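Local coordinates for protein 2-Keto-3-deoxy-(6-phospho-)gluconate aldolase (Thermoproteus tenax, PDB 2R91) that belongs to the dihydrodipicolinate synthetase family of aldolases and folds as a closed eight-stranded parallel TIM barrel, at residues Q70-N75 and P98-P103; V125-Y130 and R150-T155. All coordinates share one frame; numbering follows the deposited sequence.

Interaction 1: Q70-N75 and P98-P103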
# COMPACT_ATOMS: atom_id res chain seq x y z
N GLN A 70 -24.96 11.36 -7.95
CA GLN A 70 -24.12 10.16 -7.79
C GLN A 70 -25.04 8.94 -7.73
O GLN A 70 -25.87 8.86 -6.83
CB GLN A 70 -23.33 10.21 -6.45
CG GLN A 70 -23.02 8.73 -5.84
CD GLN A 70 -22.04 8.34 -6.71
OE1 GLN A 70 -21.89 7.21 -7.17
NE2 GLN A 70 -21.42 9.42 -7.18
N VAL A 71 -24.87 7.98 -8.63
CA VAL A 71 -25.87 6.89 -8.76
C VAL A 71 -25.41 5.46 -8.40
O VAL A 71 -26.19 4.50 -8.50
CB VAL A 71 -26.49 6.91 -10.19
CG1 VAL A 71 -27.12 8.27 -10.49
CG2 VAL A 71 -25.44 6.51 -11.26
N ALA A 72 -24.15 5.29 -7.98
CA ALA A 72 -23.63 3.93 -7.85
C ALA A 72 -24.45 3.06 -6.90
O ALA A 72 -24.92 3.51 -5.87
CB ALA A 72 -22.19 3.93 -7.36
N SER A 73 -24.57 1.79 -7.25
CA SER A 73 -25.16 0.80 -6.36
C SER A 73 -24.48 -0.52 -6.64
O SER A 73 -24.10 -0.78 -7.78
CB SER A 73 -26.65 0.64 -6.64
OG SER A 73 -27.18 -0.38 -5.81
N LEU A 74 -24.37 -1.38 -5.63
CA LEU A 74 -23.84 -2.72 -5.86
C LEU A 74 -24.91 -3.69 -6.45
O LEU A 74 -24.64 -4.88 -6.68
CB LEU A 74 -23.15 -3.29 -4.61
CG LEU A 74 -21.93 -2.45 -4.14
CD1 LEU A 74 -21.25 -3.12 -2.94
CD2 LEU A 74 -20.89 -2.27 -5.25
N ASN A 75 -26.08 -3.17 -6.74
CA ASN A 75 -27.00 -3.78 -7.69
C ASN A 75 -27.07 -2.83 -8.87
O ASN A 75 -27.69 -1.78 -8.77
CB ASN A 75 -28.39 -3.93 -7.07
CG ASN A 75 -29.42 -4.47 -8.08
OD1 ASN A 75 -29.13 -4.61 -9.26
ND2 ASN A 75 -30.61 -4.83 -7.58
N PRO A 98 -16.80 3.77 -9.52
CA PRO A 98 -16.67 2.43 -10.08
C PRO A 98 -17.25 1.42 -9.08
O PRO A 98 -17.33 1.70 -7.89
CB PRO A 98 -15.14 2.21 -10.13
CG PRO A 98 -14.50 3.61 -10.00
CD PRO A 98 -15.50 4.37 -9.14
N PRO A 99 -17.62 0.23 -9.55
CA PRO A 99 -18.01 -0.81 -8.58
C PRO A 99 -16.98 -0.89 -7.44
O PRO A 99 -15.78 -0.96 -7.71
CB PRO A 99 -17.98 -2.09 -9.44
CG PRO A 99 -18.49 -1.56 -10.85
CD PRO A 99 -17.73 -0.21 -10.96
N TYR A 100 -17.45 -0.83 -6.20
CA TYR A 100 -16.58 -0.80 -5.02
C TYR A 100 -16.78 -2.06 -4.15
O TYR A 100 -17.49 -3.01 -4.55
CB TYR A 100 -16.85 0.48 -4.20
CG TYR A 100 -18.35 0.75 -3.94
CD1 TYR A 100 -18.97 0.27 -2.79
CD2 TYR A 100 -19.11 1.51 -4.83
CE1 TYR A 100 -20.34 0.51 -2.54
CE2 TYR A 100 -20.47 1.76 -4.59
CZ TYR A 100 -21.07 1.24 -3.44
OH TYR A 100 -22.39 1.49 -3.19
N TYR A 101 -16.12 -2.08 -3.01
CA TYR A 101 -16.07 -3.22 -2.10
C TYR A 101 -15.33 -4.49 -2.64
O TYR A 101 -14.30 -4.89 -2.11
CB TYR A 101 -17.48 -3.61 -1.53
CG TYR A 101 -17.27 -4.73 -0.56
CD1 TYR A 101 -16.74 -4.45 0.70
CD2 TYR A 101 -17.47 -6.06 -0.93
CE1 TYR A 101 -16.46 -5.48 1.61
CE2 TYR A 101 -17.14 -7.11 -0.05
CZ TYR A 101 -16.66 -6.80 1.22
OH TYR A 101 -16.31 -7.77 2.11
N PHE A 102 -15.87 -5.11 -3.70
CA PHE A 102 -15.35 -6.37 -4.19
C PHE A 102 -13.97 -6.22 -4.79
O PHE A 102 -13.78 -5.42 -5.69
CB PHE A 102 -16.31 -6.98 -5.22
CG PHE A 102 -17.68 -7.30 -4.63
CD1 PHE A 102 -17.86 -8.45 -3.86
CD2 PHE A 102 -18.75 -6.44 -4.80
CE1 PHE A 102 -19.12 -8.72 -3.28
CE2 PHE A 102 -19.98 -6.69 -4.24
CZ PHE A 102 -20.18 -7.84 -3.47
N PRO A 103 -12.99 -6.97 -4.27
CA PRO A 103 -11.63 -6.89 -4.82
C PRO A 103 -11.58 -7.66 -6.12
O PRO A 103 -12.28 -8.65 -6.30
CB PRO A 103 -10.76 -7.59 -3.75
CG PRO A 103 -11.64 -7.76 -2.53
CD PRO A 103 -13.05 -7.85 -3.09
O HOH W 1 -25.30 2.81 -3.04
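Two loops that follow neighbouring strands of the barrel, 67-70 and 93-96, meet here through side-chain packing, and no direct hydrogen bond joins them. The apolar part rests on L74, whose CG stands anti to the carbonyl carbon (chi1 -61°), a setting that lays the isobutyl group over Y100. L74 CD2 sits 3.8 Å from the centroid of the Y100 ring, almost on the ring normal, a CH-pi contact over the face. A72 CB meets the same ring at its edge, 3.9 Å from Y100 CE2. The other methyl, L74 CD1, lies 4.0 Å from F102 CE2. The ring of Y100 reaches this place from the crowded position between backbone N and carbonyl carbon (chi1 49°).

Polar links are indirect or local. One water donates to A72 O at 2.9 Å and also bonds Y100 OH, bridging the loops. Within 70-75, A72 N donates to Q70 OE1 from above the plane of the Q70 side-chain amide, and N75 N donates to S73 OG at 3.1 Å, forming an ST turn. S73 OG is also paired with E78, while N75 caps the helix that follows. Beyond the loops, Y100 and Y101 stack edge-to-face with Y101 and Y100 of the second subunit.

The chemistry implies a tyrosine ring packed against apolar side chains of the facing loop and an aromatic ring of the second subunit, its hydroxyl tied by water to the opposing backbone.

Interaction 2: V125-Y130 and R150-T155. With SO4 (sulfate ion), chain E.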
# COMPACT_ATOMS: atom_id res chain seq x y z
N VAL A 125 -22.41 11.47 -18.43
CA VAL A 125 -22.05 10.59 -17.33
C VAL A 125 -20.61 10.91 -16.87
O VAL A 125 -19.69 10.94 -17.69
CB VAL A 125 -22.16 9.11 -17.75
CG1 VAL A 125 -21.56 8.17 -16.68
CG2 VAL A 125 -23.64 8.74 -18.03
N PHE A 126 -20.44 11.16 -15.57
CA PHE A 126 -19.13 11.47 -14.97
C PHE A 126 -18.57 10.25 -14.29
O PHE A 126 -19.31 9.50 -13.61
CB PHE A 126 -19.26 12.54 -13.87
CG PHE A 126 -19.35 13.96 -14.39
CD1 PHE A 126 -20.11 14.28 -15.50
CD2 PHE A 126 -18.68 14.98 -13.73
CE1 PHE A 126 -20.19 15.60 -15.96
CE2 PHE A 126 -18.76 16.31 -14.18
CZ PHE A 126 -19.51 16.62 -15.27
N LEU A 127 -17.26 10.04 -14.42
CA LEU A 127 -16.59 9.11 -13.55
C LEU A 127 -16.33 9.80 -12.21
O LEU A 127 -15.84 10.93 -12.17
CB LEU A 127 -15.29 8.62 -14.20
CG LEU A 127 -14.27 7.98 -13.24
CD1 LEU A 127 -14.70 6.62 -12.68
CD2 LEU A 127 -12.88 7.92 -13.92
N TYR A 128 -16.72 9.17 -11.11
CA TYR A 128 -16.38 9.64 -9.77
C TYR A 128 -15.38 8.64 -9.22
O TYR A 128 -15.74 7.53 -8.78
CB TYR A 128 -17.65 9.76 -8.89
CG TYR A 128 -17.44 10.05 -7.41
CD1 TYR A 128 -16.30 10.75 -6.93
CD2 TYR A 128 -18.41 9.68 -6.48
CE1 TYR A 128 -16.14 10.99 -5.56
CE2 TYR A 128 -18.26 9.92 -5.13
CZ TYR A 128 -17.14 10.59 -4.66
OH TYR A 128 -17.06 10.81 -3.31
N ASN A 129 -14.11 9.05 -9.25
CA ASN A 129 -12.99 8.20 -8.90
C ASN A 129 -12.54 8.55 -7.48
O ASN A 129 -12.42 9.72 -7.13
CB ASN A 129 -11.86 8.43 -9.94
CG ASN A 129 -10.72 7.41 -9.84
OD1 ASN A 129 -9.56 7.78 -9.59
ND2 ASN A 129 -11.03 6.16 -10.08
N TYR A 130 -12.35 7.53 -6.63
CA TYR A 130 -12.00 7.75 -5.24
C TYR A 130 -11.30 6.48 -4.76
O TYR A 130 -11.87 5.68 -4.00
CB TYR A 130 -13.26 8.05 -4.40
CG TYR A 130 -13.00 8.56 -3.00
CD1 TYR A 130 -11.72 8.49 -2.42
CD2 TYR A 130 -14.03 9.09 -2.24
CE1 TYR A 130 -11.50 8.94 -1.11
CE2 TYR A 130 -13.81 9.56 -0.96
CZ TYR A 130 -12.55 9.47 -0.40
OH TYR A 130 -12.34 9.94 0.86
N ARG A 150 -17.79 11.90 -19.88
CA ARG A 150 -17.76 13.32 -20.26
C ARG A 150 -17.39 14.24 -19.08
O ARG A 150 -17.45 15.48 -19.16
CB ARG A 150 -19.11 13.70 -20.91
CG ARG A 150 -19.28 13.02 -22.29
CD ARG A 150 -20.70 12.98 -22.79
NE ARG A 150 -21.16 14.28 -23.21
CZ ARG A 150 -22.44 14.60 -23.44
NH1 ARG A 150 -23.43 13.70 -23.26
NH2 ARG A 150 -22.73 15.83 -23.82
N GLY A 151 -16.99 13.63 -17.98
CA GLY A 151 -16.66 14.39 -16.80
C GLY A 151 -15.98 13.49 -15.80
O GLY A 151 -16.21 12.27 -15.80
N VAL A 152 -15.15 14.08 -14.94
CA VAL A 152 -14.44 13.29 -13.92
C VAL A 152 -14.37 14.05 -12.60
O VAL A 152 -14.04 15.25 -12.56
CB VAL A 152 -13.00 12.88 -14.39
CG1 VAL A 152 -12.33 11.95 -13.37
CG2 VAL A 152 -13.04 12.20 -15.75
N LYS A 153 -14.71 13.38 -11.50
CA LYS A 153 -14.43 13.92 -10.18
C LYS A 153 -13.43 12.97 -9.58
O LYS A 153 -13.74 11.80 -9.41
CB LYS A 153 -15.66 13.97 -9.29
CG LYS A 153 -15.31 14.29 -7.77
CD LYS A 153 -16.54 14.07 -6.86
CE LYS A 153 -16.37 14.38 -5.33
NZ LYS A 153 -14.98 14.49 -4.75
N ASP A 154 -12.22 13.47 -9.29
CA ASP A 154 -11.13 12.62 -8.81
C ASP A 154 -10.82 13.03 -7.38
O ASP A 154 -10.21 14.09 -7.12
CB ASP A 154 -9.92 12.77 -9.75
CG ASP A 154 -8.82 11.70 -9.52
OD1 ASP A 154 -9.13 10.59 -9.04
OD2 ASP A 154 -7.62 11.99 -9.81
N THR A 155 -11.32 12.25 -6.42
CA THR A 155 -11.07 12.53 -5.01
C THR A 155 -9.78 11.80 -4.71
O THR A 155 -9.76 10.61 -4.47
CB THR A 155 -12.24 12.11 -4.06
OG1 THR A 155 -13.39 12.92 -4.36
CG2 THR A 155 -11.87 12.39 -2.60
S SO4 E . -16.40 13.55 -1.65
O1 SO4 E . -15.65 12.69 -2.61
O2 SO4 E . -15.93 14.92 -1.94
O3 SO4 E . -17.84 13.39 -1.60
O4 SO4 E . -16.04 13.23 -0.24
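Strands 125-129 and 150-154 run side by side in the parallel barrel, joined by a tight backbone ladder. It starts with R150 N donating to V125 O at 3.1 Å, the straightest of five bonds (178°). L127 lies at its middle: L127 N donates to G151 O from above the carbonyl plane, and L127 O receives K153 N at 2.8 Å. The ladder continues from N129 N to K153 O and from T155 N to N129 O, both nearly along the C=O axis. G151, having no side chain, lays its CA over the F126 ring, 3.5 Å from the centroid; its N is buried without a partner.

On one face, K153 and Y128 extend alongside each other, both with CG anti to the backbone N, and K153 CD comes within 3.3 Å of Y128 CD1. On the other, D154 is held by T162 and H161 of helix 159-168.

The solvent side is the N-terminal end, where the R150 side chain leads away from the contact. The C-terminal end is close-packed, although Y130 and T155 are partly exposed: T155 CG2 sits over the Y130 ring, 3.6 Å from its centroid. A sulfate, probably from the crystallisation liquor, binds beside them. Its O1 takes a very short 2.5 Å bond from Y128 OH. T155 OG1 also bonds O1, and K153 NZ bonds O1 and O2, though both donors are less surely placed. T42 OG1 also bonds the sulfate.

Several donors thus converge on one anion, and the lysine's probable positive charge would suit this mouth of the barrel to a negatively charged group.

How the interactions relate
Both contacts are largely buried and belong to the same barrel, but they hold different elements. Interaction 2 joins two adjacent strands near the centre of the chain and depends on backbone hydrogen bonds, with polar side chains gathered about an anion. Interaction 1 lies farther out, about 16 Å from the chain centre against 10 Å, and joins loops by apolar and aromatic packing plus a bridging water. Their centres are about 14 Å apart, yet they touch: Q70 NE2 lies against the Y128 ring, and P98 packs on Y128 O and L127. In this protein, interaction 1 takes a large part in the subunit contact, whereas interaction 2 touches the second subunit only through Y130.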